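Local coordinates for flagellar pocket-related cytoskeletal protein (Trypanosoma brucei, PDB 6SJQ) that belongs to the cytoskeleton of the trypanosome flagellar pocket collar and, through this N-terminal ubiquitin-fold domain with its long structured loop, probably binds partner proteins, at residues R36-E39 with T40-N44; S43-I46 with S47-R50. One frame throughout, in Å; residues are numbered along the deposited sequence.

Contact 1. Residues R36-E39 with T40-N44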
ATOM      1  N   ARG A  36       1.387   9.085   2.625  1.00 14.99           N
ATOM      2  CA  ARG A  36       2.324   9.077   3.743  1.00 15.04           C
ATOM      3  C   ARG A  36       2.080   7.866   4.648  1.00 13.49           C
ATOM      4  O   ARG A  36       3.040   7.210   5.094  1.00 16.20           O
ATOM      5  CB  ARG A  36       2.228  10.367   4.557  1.00 19.03           C
ATOM      6  CG  ARG A  36       3.292  10.434   5.649  1.00 28.97           C
ATOM      7  CD  ARG A  36       3.037  11.552   6.651  1.00 41.70           C
ATOM      8  NE  ARG A  36       2.664  11.024   7.963  1.00 64.49           N
ATOM      9  CZ  ARG A  36       2.659  11.741   9.082  1.00 79.41           C
ATOM     10  NH1 ARG A  36       3.006  13.021   9.055  1.00 76.99           N
ATOM     11  NH2 ARG A  36       2.306  11.179  10.231  1.00 71.73           N
ATOM     12  N   SER A  37       0.806   7.567   4.907  1.00 10.72           N
ATOM     13  CA  SER A  37       0.431   6.420   5.736  0.53 13.95           C
ATOM     14  C   SER A  37       0.870   5.112   5.081  1.00 16.60           C
ATOM     15  O   SER A  37       1.437   4.235   5.732  1.00 15.36           O
ATOM     16  CB  SER A  37      -1.077   6.398   5.973  0.53 14.86           C
ATOM     17  OG  SER A  37      -1.424   5.350   6.864  0.53 15.28           O
ATOM     18  N   ALA A  38       0.615   4.987   3.781  1.00 12.82           N
ATOM     19  CA  ALA A  38       1.009   3.794   3.029  1.00 11.90           C
ATOM     20  C   ALA A  38       2.527   3.614   2.950  1.00 11.51           C
ATOM     21  O   ALA A  38       3.027   2.517   3.146  1.00 14.28           O
ATOM     22  CB  ALA A  38       0.416   3.832   1.635  1.00 12.27           C
ATOM     23  N   GLU A  39       3.259   4.683   2.672  1.00 10.99           N
ATOM     24  CA  GLU A  39       4.721   4.574   2.607  1.00 13.07           C
ATOM     25  C   GLU A  39       5.324   4.183   3.954  1.00 13.40           C
ATOM     26  O   GLU A  39       6.287   3.407   4.019  1.00 13.44           O
ATOM     27  CB  GLU A  39       5.358   5.871   2.060  1.00 13.66           C
ATOM     28  CG  GLU A  39       5.113   6.069   0.583  1.00 10.72           C
ATOM     29  CD  GLU A  39       5.775   7.317   0.038  1.00 23.30           C
ATOM     30  OE1 GLU A  39       6.095   8.233   0.826  1.00 26.05           O
ATOM     31  OE2 GLU A  39       5.966   7.388  -1.194  1.00 21.65           O
ATOM     32  N   THR A  40       4.753   4.695   5.034  1.00 12.44           N
ATOM     33  CA  THR A  40       5.218   4.332   6.356  1.00 13.44           C
ATOM     34  C   THR A  40       4.969   2.841   6.596  1.00 14.18           C
ATOM     35  O   THR A  40       5.884   2.118   7.013  1.00 13.15           O
ATOM     36  CB  THR A  40       4.515   5.155   7.446  1.00 16.20           C
ATOM     37  OG1 THR A  40       4.934   6.523   7.325  1.00 17.66           O
ATOM     38  CG2 THR A  40       4.878   4.626   8.840  1.00 14.67           C
ATOM     39  N   ALA A  41       3.753   2.374   6.309  1.00 10.39           N
ATOM     40  CA  ALA A  41       3.410   0.960   6.562  1.00 12.06           C
ATOM     41  C   ALA A  41       4.275   0.012   5.733  1.00 12.94           C
ATOM     42  O   ALA A  41       4.782  -0.990   6.237  1.00 13.90           O
ATOM     43  CB  ALA A  41       1.938   0.713   6.284  1.00 10.21           C
ATOM     44  N   PHE A  42       4.458   0.328   4.455  1.00 10.16           N
ATOM     45  CA  PHE A  42       5.242  -0.553   3.588  1.00  9.55           C
ATOM     46  C   PHE A  42       6.734  -0.478   3.914  1.00 11.54           C
ATOM     47  O   PHE A  42       7.455  -1.464   3.734  1.00 12.79           O
ATOM     48  CB  PHE A  42       4.983  -0.221   2.109  1.00 13.99           C
ATOM     49  CG  PHE A  42       3.594  -0.598   1.625  1.00 11.72           C
ATOM     50  CD1 PHE A  42       3.027  -1.826   1.942  1.00 15.33           C
ATOM     51  CD2 PHE A  42       2.872   0.276   0.836  1.00 13.36           C
ATOM     52  CE1 PHE A  42       1.735  -2.152   1.479  1.00 16.23           C
ATOM     53  CE2 PHE A  42       1.598  -0.048   0.364  1.00 15.90           C
ATOM     54  CZ  PHE A  42       1.032  -1.256   0.691  1.00 15.18           C
ATOM     55  N   SER A  43       7.201   0.685   4.374  1.00  9.30           N
ATOM     56  CA  SER A  43       8.610   0.823   4.755  1.00  8.55           C
ATOM     57  C   SER A  43       8.832  -0.017   5.987  1.00 13.20           C
ATOM     58  O   SER A  43       9.870  -0.681   6.102  1.00 12.71           O
ATOM     59  CB  SER A  43       9.016   2.267   5.022  1.00 12.09           C
ATOM     60  OG  SER A  43       9.048   3.027   3.822  1.00 13.66           O
ATOM     61  N   ASN A  44       7.854  -0.019   6.893  1.00 10.72           N
ATOM     62  CA  ASN A  44       7.941  -0.876   8.079  1.00 13.99           C
ATOM     63  C   ASN A  44       7.949  -2.347   7.713  1.00 12.80           C
ATOM     64  O   ASN A  44       8.699  -3.127   8.305  1.00 14.50           O
ATOM     65  CB  ASN A  44       6.832  -0.578   9.083  1.00 14.12           C
ATOM     66  CG  ASN A  44       7.058   0.733   9.808  1.00 15.90           C
ATOM     67  OD1 ASN A  44       8.181   1.264   9.812  1.00 16.37           O
ATOM     68  ND2 ASN A  44       6.000   1.269  10.426  1.00 14.07           N
TER
HETATM   69  O   HOH W   1       2.637   7.988   8.874  1.00 38.48           O
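In helix 31-49, the single helix of this ubiquitin fold, the carbonyls of Arg36, Ser37, Ala38 and Glu39 accept bonds from the N-H groups of Thr40 to Ser43. Backbone bonds run from Thr40 N to Arg36 O, from Ala41 N to Ser37 O and from Phe42 N to Ala38 O, the last the shortest of the three at 2.9 Å. Glu39 O is gripped twice, by Ser43 N at 2.9 Å and by Ser43 OG at 2.8 Å, the two donors arriving from opposite faces of the carbonyl plane. On the solvent side a water links the turns, accepting from Arg36 NE at 3.2 Å and lying 3.1 Å from Thr40 OG1. The apolar contact is slight: Ala38 CB stands 4.3 Å from Phe42 CE2, while both residues pack on Val10 of strand 6-14 and the Phe42 ring also meets that of Phe59. The extended Glu39 side chain takes its polar partner outside these turns, OE2 being hydrogen-bonded to Ser61 OG. Ser43 has its OG anti to the carbonyl carbon (chi1 -70°), which swings the hydroxyl back over the preceding turn; besides reaching Glu39 O, OG is hydrogen-bonded to Phe59 N.

Contact 2. Residues S43-I46 with S47-R50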
ATOM      1  N   SER A  43       7.201   0.685   4.374  1.00  9.30           N
ATOM      2  CA  SER A  43       8.610   0.823   4.755  1.00  8.55           C
ATOM      3  C   SER A  43       8.832  -0.017   5.987  1.00 13.20           C
ATOM      4  O   SER A  43       9.870  -0.681   6.102  1.00 12.71           O
ATOM      5  CB  SER A  43       9.016   2.267   5.022  1.00 12.09           C
ATOM      6  OG  SER A  43       9.048   3.027   3.822  1.00 13.66           O
ATOM      7  N   ASN A  44       7.854  -0.019   6.893  1.00 10.72           N
ATOM      8  CA  ASN A  44       7.941  -0.876   8.079  1.00 13.99           C
ATOM      9  C   ASN A  44       7.949  -2.347   7.713  1.00 12.80           C
ATOM     10  O   ASN A  44       8.699  -3.127   8.305  1.00 14.50           O
ATOM     11  CB  ASN A  44       6.832  -0.578   9.083  1.00 14.12           C
ATOM     12  CG  ASN A  44       7.058   0.733   9.808  1.00 15.90           C
ATOM     13  OD1 ASN A  44       8.181   1.264   9.812  1.00 16.37           O
ATOM     14  ND2 ASN A  44       6.000   1.269  10.426  1.00 14.07           N
ATOM     15  N   GLU A  45       7.132  -2.725   6.727  1.00 11.74           N
ATOM     16  CA  GLU A  45       7.119  -4.104   6.237  1.00 12.39           C
ATOM     17  C   GLU A  45       8.461  -4.482   5.602  1.00 15.64           C
ATOM     18  O   GLU A  45       8.997  -5.553   5.891  1.00 15.13           O
ATOM     19  CB  GLU A  45       5.944  -4.319   5.267  1.00 13.91           C
ATOM     20  CG  GLU A  45       5.826  -5.740   4.717  1.00 15.23           C
ATOM     21  CD  GLU A  45       5.248  -6.731   5.702  1.00 14.44           C
ATOM     22  OE1 GLU A  45       4.972  -6.363   6.867  1.00 18.90           O
ATOM     23  OE2 GLU A  45       5.049  -7.899   5.308  1.00 15.78           O
ATOM     24  N   ILE A  46       9.012  -3.618   4.744  1.00 12.83           N
ATOM     25  CA  ILE A  46      10.354  -3.854   4.206  1.00 14.99           C
ATOM     26  C   ILE A  46      11.400  -4.083   5.302  1.00 13.44           C
ATOM     27  O   ILE A  46      12.177  -5.044   5.217  1.00 14.14           O
ATOM     28  CB  ILE A  46      10.832  -2.710   3.287  1.00 12.70           C
ATOM     29  CG1 ILE A  46      10.003  -2.702   1.997  1.00 12.91           C
ATOM     30  CG2 ILE A  46      12.348  -2.839   2.975  1.00 12.95           C
ATOM     31  CD1 ILE A  46      10.239  -1.422   1.149  1.00 11.25           C
ATOM     32  N   SER A  47      11.410  -3.230   6.327  1.00 11.62           N
ATOM     33  CA  SER A  47      12.401  -3.352   7.402  0.58 13.08           C
ATOM     34  C   SER A  47      12.286  -4.697   8.110  1.00 15.89           C
ATOM     35  O   SER A  47      13.311  -5.340   8.417  1.00 16.55           O
ATOM     36  CB  SER A  47      12.236  -2.235   8.427  0.58 14.76           C
ATOM     37  OG  SER A  47      13.466  -2.026   9.096  0.58 23.17           O
ATOM     38  N   LEU A  48      11.053  -5.110   8.367  1.00 13.08           N
ATOM     39  CA  LEU A  48      10.763  -6.376   9.031  1.00 11.70           C
ATOM     40  C   LEU A  48      11.198  -7.570   8.183  1.00 15.41           C
ATOM     41  O   LEU A  48      11.781  -8.531   8.703  1.00 14.93           O
ATOM     42  CB  LEU A  48       9.257  -6.481   9.276  1.00 13.92           C
ATOM     43  CG  LEU A  48       8.840  -7.854   9.794  1.00 17.75           C
ATOM     44  CD1 LEU A  48       9.448  -8.113  11.172  1.00 24.10           C
ATOM     45  CD2 LEU A  48       7.347  -7.955   9.835  1.00 14.90           C
ATOM     46  N   ARG A  49      10.918  -7.511   6.883  1.00 10.86           N
ATOM     47  CA  ARG A  49      11.128  -8.662   5.980  1.00 11.96           C
ATOM     48  C   ARG A  49      12.528  -8.728   5.355  1.00 18.56           C
ATOM     49  O   ARG A  49      12.906  -9.740   4.754  1.00 17.41           O
ATOM     50  CB  ARG A  49      10.087  -8.654   4.834  1.00 12.52           C
ATOM     51  CG  ARG A  49       8.629  -8.599   5.245  1.00 14.61           C
ATOM     52  CD  ARG A  49       8.188  -9.856   5.941  1.00 16.95           C
ATOM     53  NE  ARG A  49       6.804  -9.753   6.397  1.00 16.72           N
ATOM     54  CZ  ARG A  49       6.210 -10.630   7.210  1.00 16.54           C
ATOM     55  NH1 ARG A  49       6.885 -11.681   7.663  1.00 13.65           N
ATOM     56  NH2 ARG A  49       4.941 -10.449   7.572  1.00 18.01           N
ATOM     57  N   ARG A  50      13.286  -7.640   5.465  1.00 14.99           N
ATOM     58  CA  ARG A  50      14.556  -7.507   4.764  1.00 15.87           C
ATOM     59  C   ARG A  50      15.469  -8.687   5.043  1.00 17.49           C
ATOM     60  O   ARG A  50      15.801  -8.939   6.191  1.00 17.25           O
ATOM     61  CB  ARG A  50      15.271  -6.247   5.225  1.00 16.47           C
ATOM     62  CG  ARG A  50      16.457  -5.874   4.369  1.00 20.33           C
ATOM     63  CD  ARG A  50      17.052  -4.529   4.799  1.00 24.20           C
ATOM     64  NE  ARG A  50      17.316  -4.464   6.233  1.00 26.21           N
ATOM     65  CZ  ARG A  50      18.391  -4.979   6.829  1.00 32.35           C
ATOM     66  NH1 ARG A  50      19.312  -5.620   6.120  1.00 38.12           N
ATOM     67  NH2 ARG A  50      18.538  -4.862   8.141  1.00 41.44           N
TER
HETATM   68  O   HOH W   2       2.926  -7.732   8.078  1.00 16.40           O
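The guanidinium of Arg49 carries Leu48 CD2 over the centre of one face, 3.8 Å above the plane, and meets the Glu45 carboxylate at its edge. The two flat groups are steeply turned, their planes 68° apart. Arg49 NE, with Glu45 OE2 close to the guanidinium plane, gives a fairly straight bond of 2.8 Å (165° at the hydrogen), yet it reaches that oxygen from above the carboxylate plane. Arg49 NH2 adds a weak second bond to the same OE2 at 3.4 Å, and a water that donates to Glu45 OE1 at 2.7 Å accepts weakly from NH2. This is an i to i+4 salt bridge along a helix. Arg49 CG, set beside the backbone N by chi1 (-54°), lies 3.1 Å from Glu45 O, the carbonyl that also accepts from Arg49 N; bends at chi2 in both chains then bring the charged ends together. Ser47 N and Leu48 N continue the helical bonding to Ser43 O and Asn44 O. At the end of the helix Arg50 N makes a weak bond to Ile46 O (2.8 Å), and Arg50 leaves helical geometry, its NH1 bonded to Val54 O in the loop that follows. Ile46 leans on His57 and Ser47 on Gln117, while Glu45 packs on Pro113 of the C-terminal tail and on Val19 and Phe21 of strand 17-25.

Overall arrangement
Coming from the N terminus, the chain forms the hairpin of strands 6-14 and 17-25 before entering helix 31-49, which bears both contacts. Contact 1 spans its middle and contact 2 its C-terminal end, with centres 10 Å apart. Neither closes a long loop: each joins adjoining turns, and they overlap in sequence at Ser43 and Asn44 without nesting or crossing. Contact 1, nearer the centre of the chain, faces both hairpin strands; contact 2 touches strand 17-25 through Glu45 before the chain passes into the loop leading to strand 63-68. That loop and the tail after strand 87-92 both pack against the helix beside the two contacts.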